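Local structure of putative modification methylase (Thermus thermophilus, 2ZIF) at residues B[42-47]-B[238-243]; B[46-51]-B[95-100]; B[134-139]-B[219-224]. The protein probably transfers a methyl group from S-adenosylmethionine to the N4 amino group of cytosine in DNA. All coordinates share one frame; numbering follows the deposited sequence.

Contact 1 and contact 2 share T46 and S47 and follow one another along the same sheet: strand 41-46 lies between 238-241 and 91-101. Their centres are about 14 Å apart, and they touch where F243 CD2 lies 3.8 Å from P49 CD. Contact 3 lies inside the chain loop that contact 1 closes, with its centre about 16 Å from that of contact 1 and about 12 Å from that of contact 2. It reaches the others through residues 219-220, where P219 CB packs 3.3 Å from S47 OG. All three touch S-adenosylmethionine: 238-243 at the ribose and adenine, 46-51 at the methyl group and adenine, and 219-224 at the amino-acid end and methyl.

Contact 1 (B[42-47]-B[238-243]); sequences HLVVTS and VVLDPF. With SAM (S-adenosylmethionine), chain D.
L43 and L240 join two parallel central strands of the methyltransferase sheet; the axes of 43-46 and 238-241 are inclined at 32° and come within 4.4 Å. The backbone ladder sets the register. L240 N donates to L43 O (2.6 Å), and L240 O then accepts V45 N. At the start of the ladder V238 O takes two donors, H42 N and L43 N. Apolar contacts flank it: the CG2 branch of V44 runs alongside L240, 3.5 Å from its CB and pointing the same way, while V44 CG1 reaches toward P242 CD. Helix 65-86 covers this face through V83 and L86.

Polar side-chain bonds gather at the C-terminal ends of the strands. T46 OG1 is anti to its own nitrogen (chi1 -175°) and donates to D241 OD1 over 2.7 Å, coming from above the carboxylate plane by 44°. From the opposite face F243 N reaches the same oxygen at 2.8 Å, closing an Asx turn. D241 OD2 has T249 OG1 as a further partner, so both carboxylate oxygens are engaged.

Ligand contacts follow directly. The F243 ring has T46 OG1 at its edge, 3.3 Å from CD1, and SAM C5 of the adenine also lies at an edge, in plane; SAM O4' approaches obliquely, 3.2 Å from F243 CD2. A water accepts from S47 N (2.9 Å) and from SAM N, tying the strand end to the cofactor.

The D-P-F sequence matches the start of the DPFxGxGTT motif (motif I) of amino-methyltransferases, and T246 and T248 further along it bind the cofactor. The two opposed bonds to OD1 should limit rotation of the D241 carboxylate and hold the Asx turn that carries F243 to the ribose and adenine.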
loop_
_atom_site.group_PDB
_atom_site.type_symbol
_atom_site.label_atom_id
_atom_site.label_comp_id
_atom_site.label_asym_id
_atom_site.label_seq_id
_atom_site.Cartn_x
_atom_site.Cartn_y
_atom_site.Cartn_z
ATOM N N HIS B 42 22.864 -4.951 -8.690
ATOM C CA HIS B 42 22.441 -5.707 -7.521
ATOM C C HIS B 42 21.280 -5.092 -6.756
ATOM O O HIS B 42 20.453 -5.805 -6.204
ATOM C CB HIS B 42 23.623 -5.865 -6.574
ATOM C CG HIS B 42 24.861 -6.355 -7.251
ATOM N ND1 HIS B 42 25.024 -7.665 -7.644
ATOM C CD2 HIS B 42 25.973 -5.698 -7.653
ATOM C CE1 HIS B 42 26.185 -7.794 -8.258
ATOM N NE2 HIS B 42 26.780 -6.615 -8.276
ATOM N N LEU B 43 21.215 -3.766 -6.731
ATOM C CA LEU B 43 20.168 -3.096 -5.982
ATOM C C LEU B 43 19.774 -1.765 -6.591
ATOM O O LEU B 43 20.632 -0.969 -6.966
ATOM C CB LEU B 43 20.650 -2.847 -4.545
ATOM C CG LEU B 43 19.659 -2.627 -3.386
ATOM C CD1 LEU B 43 20.299 -1.730 -2.317
ATOM C CD2 LEU B 43 18.387 -2.001 -3.880
ATOM N N VAL B 44 18.473 -1.522 -6.687
ATOM C CA VAL B 44 17.981 -0.242 -7.178
ATOM C C VAL B 44 17.135 0.459 -6.099
ATOM O O VAL B 44 16.145 -0.090 -5.624
ATOM C CB VAL B 44 17.106 -0.396 -8.434
ATOM C CG1 VAL B 44 16.409 0.927 -8.744
ATOM C CG2 VAL B 44 17.964 -0.823 -9.621
ATOM N N VAL B 45 17.557 1.651 -5.687
ATOM C CA VAL B 45 16.782 2.435 -4.729
ATOM C C VAL B 45 16.467 3.754 -5.428
ATOM O O VAL B 45 17.372 4.447 -5.916
ATOM C CB VAL B 45 17.550 2.754 -3.439
ATOM C CG1 VAL B 45 16.642 3.560 -2.505
ATOM C CG2 VAL B 45 18.004 1.474 -2.769
ATOM N N THR B 46 15.189 4.106 -5.477
ATOM C CA THR B 46 14.806 5.330 -6.154
ATOM C C THR B 46 13.417 5.805 -5.776
ATOM O O THR B 46 12.650 5.104 -5.116
ATOM C CB THR B 46 14.853 5.130 -7.698
ATOM O OG1 THR B 46 14.587 6.376 -8.367
ATOM C CG2 THR B 46 13.810 4.097 -8.131
ATOM N N SER B 47 13.105 7.010 -6.225
ATOM C CA SER B 47 11.819 7.629 -5.992
ATOM C C SER B 47 11.385 8.172 -7.350
ATOM O O SER B 47 12.044 9.034 -7.923
ATOM C CB SER B 47 11.973 8.764 -4.982
ATOM O OG SER B 47 10.725 9.093 -4.411
ATOM N N VAL B 238 26.639 -3.041 -6.933
ATOM C CA VAL B 238 26.259 -1.879 -7.719
ATOM C C VAL B 238 24.852 -1.450 -7.319
ATOM O O VAL B 238 23.910 -2.240 -7.384
ATOM C CB VAL B 238 26.291 -2.206 -9.232
ATOM C CG1 VAL B 238 25.730 -1.037 -10.038
ATOM C CG2 VAL B 238 27.723 -2.498 -9.655
ATOM N N VAL B 239 24.721 -0.205 -6.877
ATOM C CA VAL B 239 23.424 0.320 -6.478
ATOM C C VAL B 239 22.957 1.304 -7.548
ATOM O O VAL B 239 23.699 2.202 -7.946
ATOM C CB VAL B 239 23.507 1.001 -5.094
ATOM C CG1 VAL B 239 22.155 1.621 -4.717
ATOM C CG2 VAL B 239 23.909 -0.039 -4.046
ATOM N N LEU B 240 21.730 1.124 -8.021
ATOM C CA LEU B 240 21.206 1.983 -9.074
ATOM C C LEU B 240 20.026 2.859 -8.674
ATOM O O LEU B 240 19.145 2.436 -7.936
ATOM C CB LEU B 240 20.766 1.124 -10.263
ATOM C CG LEU B 240 20.764 1.662 -11.700
ATOM C CD1 LEU B 240 20.038 0.649 -12.576
ATOM C CD2 LEU B 240 20.088 2.997 -11.814
ATOM N N ASP B 241 20.027 4.088 -9.182
ATOM C CA ASP B 241 18.933 5.026 -8.986
ATOM C C ASP B 241 18.792 5.704 -10.343
ATOM O O ASP B 241 19.600 6.565 -10.699
ATOM C CB ASP B 241 19.255 6.086 -7.927
ATOM C CG ASP B 241 18.053 6.969 -7.617
ATOM O OD1 ASP B 241 17.180 7.095 -8.501
ATOM O OD2 ASP B 241 17.980 7.540 -6.504
ATOM N N PRO B 242 17.769 5.321 -11.125
ATOM C CA PRO B 242 17.565 5.921 -12.448
ATOM C C PRO B 242 17.049 7.361 -12.380
ATOM O O PRO B 242 17.026 8.062 -13.389
ATOM C CB PRO B 242 16.539 4.994 -13.107
ATOM C CG PRO B 242 16.506 3.773 -12.241
ATOM C CD PRO B 242 16.740 4.311 -10.863
ATOM N N PHE B 243 16.626 7.788 -11.196
ATOM C CA PHE B 243 16.100 9.138 -10.997
ATOM C C PHE B 243 16.865 9.780 -9.849
ATOM O O PHE B 243 16.279 10.195 -8.860
ATOM C CB PHE B 243 14.613 9.059 -10.645
ATOM C CG PHE B 243 13.793 8.316 -11.652
ATOM C CD1 PHE B 243 13.190 7.112 -11.321
ATOM C CD2 PHE B 243 13.631 8.814 -12.940
ATOM C CE1 PHE B 243 12.435 6.407 -12.250
ATOM C CE2 PHE B 243 12.874 8.113 -13.886
ATOM C CZ PHE B 243 12.276 6.907 -13.538
HETATM N N SAM D . 15.776 11.090 -4.095
HETATM C CA SAM D . 16.379 11.907 -5.155
HETATM C C SAM D . 17.437 12.946 -4.748
HETATM O O SAM D . 17.598 13.938 -5.467
HETATM O OXT SAM D . 18.086 12.724 -3.719
HETATM C CB SAM D . 15.307 12.675 -5.974
HETATM C CG SAM D . 14.685 11.703 -7.334
HETATM S SD SAM D . 13.256 12.625 -8.032
HETATM C CE SAM D . 11.829 12.040 -7.061
HETATM C "C5'" SAM D . 13.054 11.997 -9.711
HETATM C "C4'" SAM D . 14.140 12.448 -10.700
HETATM O "O4'" SAM D . 13.936 11.876 -11.976
HETATM C "C3'" SAM D . 14.257 13.971 -10.916
HETATM O "O3'" SAM D . 15.481 14.500 -10.423
HETATM C "C2'" SAM D . 13.939 14.150 -12.400
HETATM O "O2'" SAM D . 14.804 15.098 -13.028
HETATM C "C1'" SAM D . 14.321 12.784 -12.977
HETATM N N9 SAM D . 13.605 12.357 -14.192
HETATM C C8 SAM D . 12.340 12.552 -14.631
HETATM N N7 SAM D . 12.086 11.966 -15.808
HETATM C C5 SAM D . 13.274 11.331 -16.181
HETATM C C6 SAM D . 13.743 10.551 -17.233
HETATM N N6 SAM D . 12.949 10.215 -18.284
HETATM N N1 SAM D . 15.040 10.084 -17.248
HETATM C C2 SAM D . 15.871 10.390 -16.227
HETATM N N3 SAM D . 15.494 11.138 -15.171
HETATM C C4 SAM D . 14.213 11.588 -15.165
HETATM O O HOH W 1 15.245 8.978 -6.393
#

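Contact 2 (B[46-51]-B[95-100]); sequences TSPPYW and IVVGDV. With SAM (S-adenosylmethionine), chain D.
T46 and S47 meet I95 and V96 where a parallel strand pair of the Rossmann-like sheet ends and the S-P-P-Y sequence begins, the motif IV loop of N4 and N6 amino-methyltransferases. The last backbone bond of the pair is V96 N to T46 O, 2.9 Å and nearly straight at 168°.

The S47 side chain can be followed outward from there. Its CB lies against V96 CG2 at 3.2 Å and is 3.9 Å from SAM CE, the methyl carbon of the cofactor. From CB the hydroxyl is sent anti to the backbone nitrogen (chi1 -161°), which carries OG across to the neighbouring strand, where it too lies against V96 CG2. OG donates to V96 O over 2.7 Å, arriving in the carbonyl plane at a C=O...O angle of 158°. The bond continues the ladder by one rung with a side chain in place of an amide, and it coincides with the turn of the loop away from the strand. F220 lies against V96 and P219 against S47.

Beyond S47 the contact becomes apolar. P48 crosses I95 at about a right angle, its CD 3.6 Å from I95 CG2, with L76 of helix 65-86 on the proline as well. At the far end V100 CG2 sits at the edge of the indole of W51, in its plane and 3.7 Å from CD1. F72 and F113 also meet this ring, which is nevertheless poorly ordered.

The loop's course turns two backbone carbonyls onto the group to be transferred: SAM CE is 3.1 Å from S47 O and 3.2 Å from P48 O.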
loop_
_atom_site.group_PDB
_atom_site.type_symbol
_atom_site.label_atom_id
_atom_site.label_comp_id
_atom_site.label_asym_id
_atom_site.label_seq_id
_atom_site.Cartn_x
_atom_site.Cartn_y
_atom_site.Cartn_z
ATOM N N THR B 46 15.189 4.106 -5.477
ATOM C CA THR B 46 14.806 5.330 -6.154
ATOM C C THR B 46 13.417 5.805 -5.776
ATOM O O THR B 46 12.650 5.104 -5.116
ATOM C CB THR B 46 14.853 5.130 -7.698
ATOM O OG1 THR B 46 14.587 6.376 -8.367
ATOM C CG2 THR B 46 13.810 4.097 -8.131
ATOM N N SER B 47 13.105 7.010 -6.225
ATOM C CA SER B 47 11.819 7.629 -5.992
ATOM C C SER B 47 11.385 8.172 -7.350
ATOM O O SER B 47 12.044 9.034 -7.923
ATOM C CB SER B 47 11.973 8.764 -4.982
ATOM O OG SER B 47 10.725 9.093 -4.411
ATOM N N PRO B 48 10.269 7.672 -7.885
ATOM C CA PRO B 48 9.826 8.165 -9.187
ATOM C C PRO B 48 9.594 9.672 -9.199
ATOM O O PRO B 48 9.349 10.283 -8.161
ATOM C CB PRO B 48 8.544 7.380 -9.434
ATOM C CG PRO B 48 8.011 7.206 -8.056
ATOM C CD PRO B 48 9.226 6.854 -7.244
ATOM N N PRO B 49 9.689 10.290 -10.385
ATOM C CA PRO B 49 9.489 11.731 -10.545
ATOM C C PRO B 49 8.080 12.222 -10.216
ATOM O O PRO B 49 7.104 11.484 -10.327
ATOM C CB PRO B 49 9.884 11.978 -12.007
ATOM C CG PRO B 49 9.681 10.646 -12.665
ATOM C CD PRO B 49 10.191 9.688 -11.632
ATOM N N TYR B 50 8.013 13.483 -9.797
ATOM C CA TYR B 50 6.784 14.175 -9.419
ATOM C C TYR B 50 5.636 13.987 -10.407
ATOM O O TYR B 50 5.787 14.252 -11.599
ATOM C CB TYR B 50 7.084 15.669 -9.291
ATOM C CG TYR B 50 5.936 16.521 -8.789
ATOM C CD1 TYR B 50 5.921 17.901 -9.012
ATOM C CD2 TYR B 50 4.883 15.959 -8.062
ATOM C CE1 TYR B 50 4.888 18.699 -8.523
ATOM C CE2 TYR B 50 3.846 16.747 -7.569
ATOM C CZ TYR B 50 3.855 18.115 -7.801
ATOM O OH TYR B 50 2.828 18.893 -7.313
ATOM N N TRP B 51 4.486 13.547 -9.911
ATOM C CA TRP B 51 3.315 13.358 -10.765
ATOM C C TRP B 51 2.344 14.532 -10.610
ATOM O O TRP B 51 1.771 14.732 -9.538
ATOM C CB TRP B 51 2.594 12.053 -10.410
ATOM C CG TRP B 51 1.184 11.981 -10.947
ATOM C CD1 TRP B 51 0.059 11.616 -10.258
ATOM C CD2 TRP B 51 0.749 12.299 -12.277
ATOM N NE1 TRP B 51 -1.045 11.691 -11.072
ATOM C CE2 TRP B 51 -0.650 12.106 -12.317
ATOM C CE3 TRP B 51 1.406 12.728 -13.436
ATOM C CZ2 TRP B 51 -1.404 12.329 -13.472
ATOM C CZ3 TRP B 51 0.657 12.950 -14.583
ATOM C CH2 TRP B 51 -0.734 12.750 -14.592
ATOM N N ILE B 95 11.297 1.137 -4.449
ATOM C CA ILE B 95 10.663 2.379 -4.899
ATOM C C ILE B 95 9.952 3.107 -3.755
ATOM O O ILE B 95 9.020 2.572 -3.150
ATOM C CB ILE B 95 9.614 2.067 -5.998
ATOM C CG1 ILE B 95 10.278 1.306 -7.154
ATOM C CG2 ILE B 95 8.954 3.347 -6.476
ATOM C CD1 ILE B 95 9.296 0.684 -8.144
ATOM N N VAL B 96 10.386 4.327 -3.458
ATOM C CA VAL B 96 9.759 5.095 -2.382
ATOM C C VAL B 96 8.775 6.079 -3.005
ATOM O O VAL B 96 9.171 7.015 -3.689
ATOM C CB VAL B 96 10.816 5.854 -1.552
ATOM C CG1 VAL B 96 11.836 4.880 -1.005
ATOM C CG2 VAL B 96 11.513 6.872 -2.414
ATOM N N VAL B 97 7.488 5.841 -2.780
ATOM C CA VAL B 97 6.440 6.690 -3.336
ATOM C C VAL B 97 5.353 7.024 -2.351
ATOM O O VAL B 97 4.953 6.190 -1.558
ATOM C CB VAL B 97 5.661 6.032 -4.514
ATOM C CG1 VAL B 97 5.933 6.783 -5.778
ATOM C CG2 VAL B 97 5.971 4.547 -4.615
ATOM N N GLY B 98 4.847 8.245 -2.456
ATOM C CA GLY B 98 3.753 8.665 -1.613
ATOM C C GLY B 98 2.589 8.816 -2.563
ATOM O O GLY B 98 2.784 9.262 -3.693
ATOM N N ASP B 99 1.389 8.445 -2.140
ATOM C CA ASP B 99 0.256 8.576 -3.037
ATOM C C ASP B 99 -0.090 10.058 -3.258
ATOM O O ASP B 99 -0.113 10.864 -2.323
ATOM C CB ASP B 99 -0.927 7.757 -2.508
ATOM C CG ASP B 99 -0.695 6.242 -2.651
ATOM O OD1 ASP B 99 0.334 5.857 -3.247
ATOM O OD2 ASP B 99 -1.529 5.436 -2.179
ATOM N N VAL B 100 -0.333 10.407 -4.517
ATOM C CA VAL B 100 -0.624 11.779 -4.904
ATOM C C VAL B 100 -2.049 12.225 -4.643
ATOM O O VAL B 100 -2.955 11.901 -5.409
ATOM C CB VAL B 100 -0.330 11.993 -6.392
ATOM C CG1 VAL B 100 -0.429 13.473 -6.737
ATOM C CG2 VAL B 100 1.053 11.443 -6.723
HETATM N N SAM D . 15.776 11.090 -4.095
HETATM C CA SAM D . 16.379 11.907 -5.155
HETATM C C SAM D . 17.437 12.946 -4.748
HETATM O O SAM D . 17.598 13.938 -5.467
HETATM O OXT SAM D . 18.086 12.724 -3.719
HETATM C CB SAM D . 15.307 12.675 -5.974
HETATM C CG SAM D . 14.685 11.703 -7.334
HETATM S SD SAM D . 13.256 12.625 -8.032
HETATM C CE SAM D . 11.829 12.040 -7.061
HETATM C "C5'" SAM D . 13.054 11.997 -9.711
HETATM C "C4'" SAM D . 14.140 12.448 -10.700
HETATM O "O4'" SAM D . 13.936 11.876 -11.976
HETATM C "C3'" SAM D . 14.257 13.971 -10.916
HETATM O "O3'" SAM D . 15.481 14.500 -10.423
HETATM C "C2'" SAM D . 13.939 14.150 -12.400
HETATM O "O2'" SAM D . 14.804 15.098 -13.028
HETATM C "C1'" SAM D . 14.321 12.784 -12.977
HETATM N N9 SAM D . 13.605 12.357 -14.192
HETATM C C8 SAM D . 12.340 12.552 -14.631
HETATM N N7 SAM D . 12.086 11.966 -15.808
HETATM C C5 SAM D . 13.274 11.331 -16.181
HETATM C C6 SAM D . 13.743 10.551 -17.233
HETATM N N6 SAM D . 12.949 10.215 -18.284
HETATM N N1 SAM D . 15.040 10.084 -17.248
HETATM C C2 SAM D . 15.871 10.390 -16.227
HETATM N N3 SAM D . 15.494 11.138 -15.171
HETATM C C4 SAM D . 14.213 11.588 -15.165
#

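Contact 3 (B[134-139]-B[219-224]). With SAM (S-adenosylmethionine), chain D.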
loop_
_atom_site.group_PDB
_atom_site.type_symbol
_atom_site.label_atom_id
_atom_site.label_comp_id
_atom_site.label_asym_id
_atom_site.label_seq_id
_atom_site.Cartn_x
_atom_site.Cartn_y
_atom_site.Cartn_z
ATOM N N ILE B 134 7.695 -1.519 3.170
ATOM C CA ILE B 134 7.989 -0.950 4.470
ATOM C C ILE B 134 7.230 0.370 4.454
ATOM O O ILE B 134 7.224 1.078 3.444
ATOM C CB ILE B 134 9.502 -0.661 4.667
ATOM C CG1 ILE B 134 10.299 -1.981 4.728
ATOM C CG2 ILE B 134 9.709 0.143 5.957
ATOM C CD1 ILE B 134 11.822 -1.805 4.918
ATOM N N ILE B 135 6.560 0.683 5.558
ATOM C CA ILE B 135 5.827 1.932 5.659
ATOM C C ILE B 135 6.708 2.998 6.282
ATOM O O ILE B 135 7.166 2.853 7.401
ATOM C CB ILE B 135 4.576 1.815 6.546
ATOM C CG1 ILE B 135 3.633 0.749 5.991
ATOM C CG2 ILE B 135 3.895 3.194 6.652
ATOM C CD1 ILE B 135 3.356 0.862 4.484
ATOM N N TRP B 136 6.963 4.063 5.550
ATOM C CA TRP B 136 7.747 5.143 6.096
ATOM C C TRP B 136 6.761 6.131 6.709
ATOM O O TRP B 136 6.039 6.838 5.999
ATOM C CB TRP B 136 8.557 5.826 5.004
ATOM C CG TRP B 136 9.284 7.039 5.490
ATOM C CD1 TRP B 136 9.747 7.269 6.754
ATOM C CD2 TRP B 136 9.699 8.157 4.701
ATOM N NE1 TRP B 136 10.428 8.460 6.798
ATOM C CE2 TRP B 136 10.417 9.024 5.550
ATOM C CE3 TRP B 136 9.539 8.507 3.356
ATOM C CZ2 TRP B 136 10.977 10.223 5.099
ATOM C CZ3 TRP B 136 10.098 9.699 2.907
ATOM C CH2 TRP B 136 10.809 10.541 3.779
ATOM N N HIS B 137 6.698 6.139 8.034
ATOM C CA HIS B 137 5.824 7.063 8.724
ATOM C C HIS B 137 6.600 8.374 8.706
ATOM O O HIS B 137 7.326 8.702 9.630
ATOM C CB HIS B 137 5.574 6.596 10.156
ATOM C CG HIS B 137 4.380 7.232 10.785
ATOM N ND1 HIS B 137 3.900 6.860 12.021
ATOM C CD2 HIS B 137 3.572 8.228 10.351
ATOM C CE1 HIS B 137 2.849 7.600 12.324
ATOM N NE2 HIS B 137 2.629 8.437 11.326
ATOM N N LYS B 138 6.449 9.090 7.605
ATOM C CA LYS B 138 7.129 10.346 7.366
ATOM C C LYS B 138 6.737 11.442 8.347
ATOM O O LYS B 138 7.591 12.005 9.027
ATOM C CB LYS B 138 6.838 10.788 5.929
ATOM C CG LYS B 138 7.769 11.856 5.395
ATOM C CD LYS B 138 7.574 12.068 3.891
ATOM C CE LYS B 138 8.368 13.279 3.419
ATOM N NZ LYS B 138 8.274 13.531 1.957
ATOM N N HIS B 139 5.440 11.736 8.416
ATOM C CA HIS B 139 4.914 12.782 9.291
ATOM C C HIS B 139 4.183 12.240 10.512
ATOM O O HIS B 139 3.018 11.851 10.434
ATOM C CB HIS B 139 3.976 13.688 8.499
ATOM C CG HIS B 139 4.582 14.229 7.241
ATOM N ND1 HIS B 139 4.103 13.911 5.987
ATOM C CD2 HIS B 139 5.622 15.074 7.042
ATOM C CE1 HIS B 139 4.820 14.538 5.071
ATOM N NE2 HIS B 139 5.749 15.250 5.685
ATOM N N PRO B 219 12.924 13.655 -2.389
ATOM C CA PRO B 219 11.848 12.853 -1.794
ATOM C C PRO B 219 12.244 12.066 -0.551
ATOM O O PRO B 219 11.368 11.575 0.167
ATOM C CB PRO B 219 11.426 11.933 -2.943
ATOM C CG PRO B 219 12.679 11.825 -3.765
ATOM C CD PRO B 219 13.113 13.268 -3.794
ATOM N N PHE B 220 13.547 11.935 -0.291
ATOM C CA PHE B 220 13.953 11.194 0.892
ATOM C C PHE B 220 15.332 11.491 1.479
ATOM O O PHE B 220 16.273 11.816 0.762
ATOM C CB PHE B 220 13.787 9.680 0.644
ATOM C CG PHE B 220 14.649 9.124 -0.466
ATOM C CD1 PHE B 220 16.038 9.172 -0.396
ATOM C CD2 PHE B 220 14.068 8.490 -1.553
ATOM C CE1 PHE B 220 16.829 8.586 -1.398
ATOM C CE2 PHE B 220 14.852 7.906 -2.549
ATOM C CZ PHE B 220 16.231 7.956 -2.468
ATOM N N PRO B 221 15.453 11.379 2.815
ATOM C CA PRO B 221 16.666 11.606 3.608
ATOM C C PRO B 221 17.787 10.608 3.293
ATOM O O PRO B 221 17.539 9.504 2.804
ATOM C CB PRO B 221 16.178 11.437 5.049
ATOM C CG PRO B 221 14.745 11.771 4.974
ATOM C CD PRO B 221 14.312 11.110 3.704
ATOM N N LEU B 222 19.013 11.010 3.606
ATOM C CA LEU B 222 20.185 10.186 3.389
ATOM C C LEU B 222 20.085 8.950 4.273
ATOM O O LEU B 222 20.473 7.857 3.875
ATOM C CB LEU B 222 21.450 10.965 3.759
ATOM C CG LEU B 222 22.691 10.917 2.855
ATOM C CD1 LEU B 222 23.920 11.293 3.703
ATOM C CD2 LEU B 222 22.872 9.530 2.237
ATOM N N GLU B 223 19.562 9.137 5.478
ATOM C CA GLU B 223 19.434 8.046 6.427
ATOM C C GLU B 223 18.551 6.906 5.913
ATOM O O GLU B 223 18.844 5.737 6.165
ATOM C CB GLU B 223 18.885 8.568 7.756
ATOM C CG GLU B 223 19.246 7.701 8.956
ATOM C CD GLU B 223 18.588 8.184 10.246
ATOM O OE1 GLU B 223 18.474 9.420 10.444
ATOM O OE2 GLU B 223 18.193 7.325 11.068
ATOM N N LEU B 224 17.477 7.249 5.204
ATOM C CA LEU B 224 16.565 6.237 4.657
ATOM C C LEU B 224 17.229 5.504 3.495
ATOM O O LEU B 224 17.001 4.317 3.279
ATOM C CB LEU B 224 15.250 6.885 4.194
ATOM C CG LEU B 224 14.197 6.029 3.468
ATOM C CD1 LEU B 224 12.816 6.644 3.620
ATOM C CD2 LEU B 224 14.539 5.919 1.990
HETATM N N SAM D . 15.776 11.090 -4.095
HETATM C CA SAM D . 16.379 11.907 -5.155
HETATM C C SAM D . 17.437 12.946 -4.748
HETATM O O SAM D . 17.598 13.938 -5.467
HETATM O OXT SAM D . 18.086 12.724 -3.719
HETATM C CB SAM D . 15.307 12.675 -5.974
HETATM C CG SAM D . 14.685 11.703 -7.334
HETATM S SD SAM D . 13.256 12.625 -8.032
HETATM C CE SAM D . 11.829 12.040 -7.061
HETATM C "C5'" SAM D . 13.054 11.997 -9.711
HETATM C "C4'" SAM D . 14.140 12.448 -10.700
HETATM O "O4'" SAM D . 13.936 11.876 -11.976
HETATM C "C3'" SAM D . 14.257 13.971 -10.916
HETATM O "O3'" SAM D . 15.481 14.500 -10.423
HETATM C "C2'" SAM D . 13.939 14.150 -12.400
HETATM O "O2'" SAM D . 14.804 15.098 -13.028
HETATM C "C1'" SAM D . 14.321 12.784 -12.977
HETATM N N9 SAM D . 13.605 12.357 -14.192
HETATM C C8 SAM D . 12.340 12.552 -14.631
HETATM N N7 SAM D . 12.086 11.966 -15.808
HETATM C C5 SAM D . 13.274 11.331 -16.181
HETATM C C6 SAM D . 13.743 10.551 -17.233
HETATM N N6 SAM D . 12.949 10.215 -18.284
HETATM N N1 SAM D . 15.040 10.084 -17.248
HETATM C C2 SAM D . 15.871 10.390 -16.227
HETATM N N3 SAM D . 15.494 11.138 -15.171
HETATM C C4 SAM D . 14.213 11.588 -15.165
#
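W136 lays its indole against the 219-221 loop and the first turn of helix 222-232, and buries more surface here (77 Å²) than any other residue. With CG anti to the backbone nitrogen (chi1 174°) the ring extends from the strand toward the helix start. L224 crosses it at about a right angle and sets CD1 over one face, 3.8 Å from the centroid of the six-membered ring and 17° off its normal, a CH-pi contact. The opposite face carries K138 CG, nearer the rim, so the indole is sandwiched between aliphatic groups. P221, in the N-cap position, brings CD obliquely to 3.5 Å from W136 CH2. At the ring edge P219 O lies 3.6 Å from CZ3. W136 NE1 bonds to I208 O, which satisfies the buried indole nitrogen and should limit rotation of the ring.

The K138 chain is fully extended, taking its amine to a salt bridge with E168. F220 behaves differently. Its chi1 of 63° places CG between the backbone nitrogen and the carbonyl carbon, turning the phenyl ring away from W136 and toward the cofactor. SAM N stands 3.5 Å above one face of that ring, offset toward the rim, and T248 touches F220 too. Thus the loop packs on the tryptophan and also lines the amino-acid end of the cofactor pocket.

In the fold, strand 129-137 runs between strands 167-174 and 204-205, with L224 also resting on W205. I134, I135 and H137 of the same strand pack on I163, I167 and I204 of the second subunit, while F220 and L222 lie against helix 248-255.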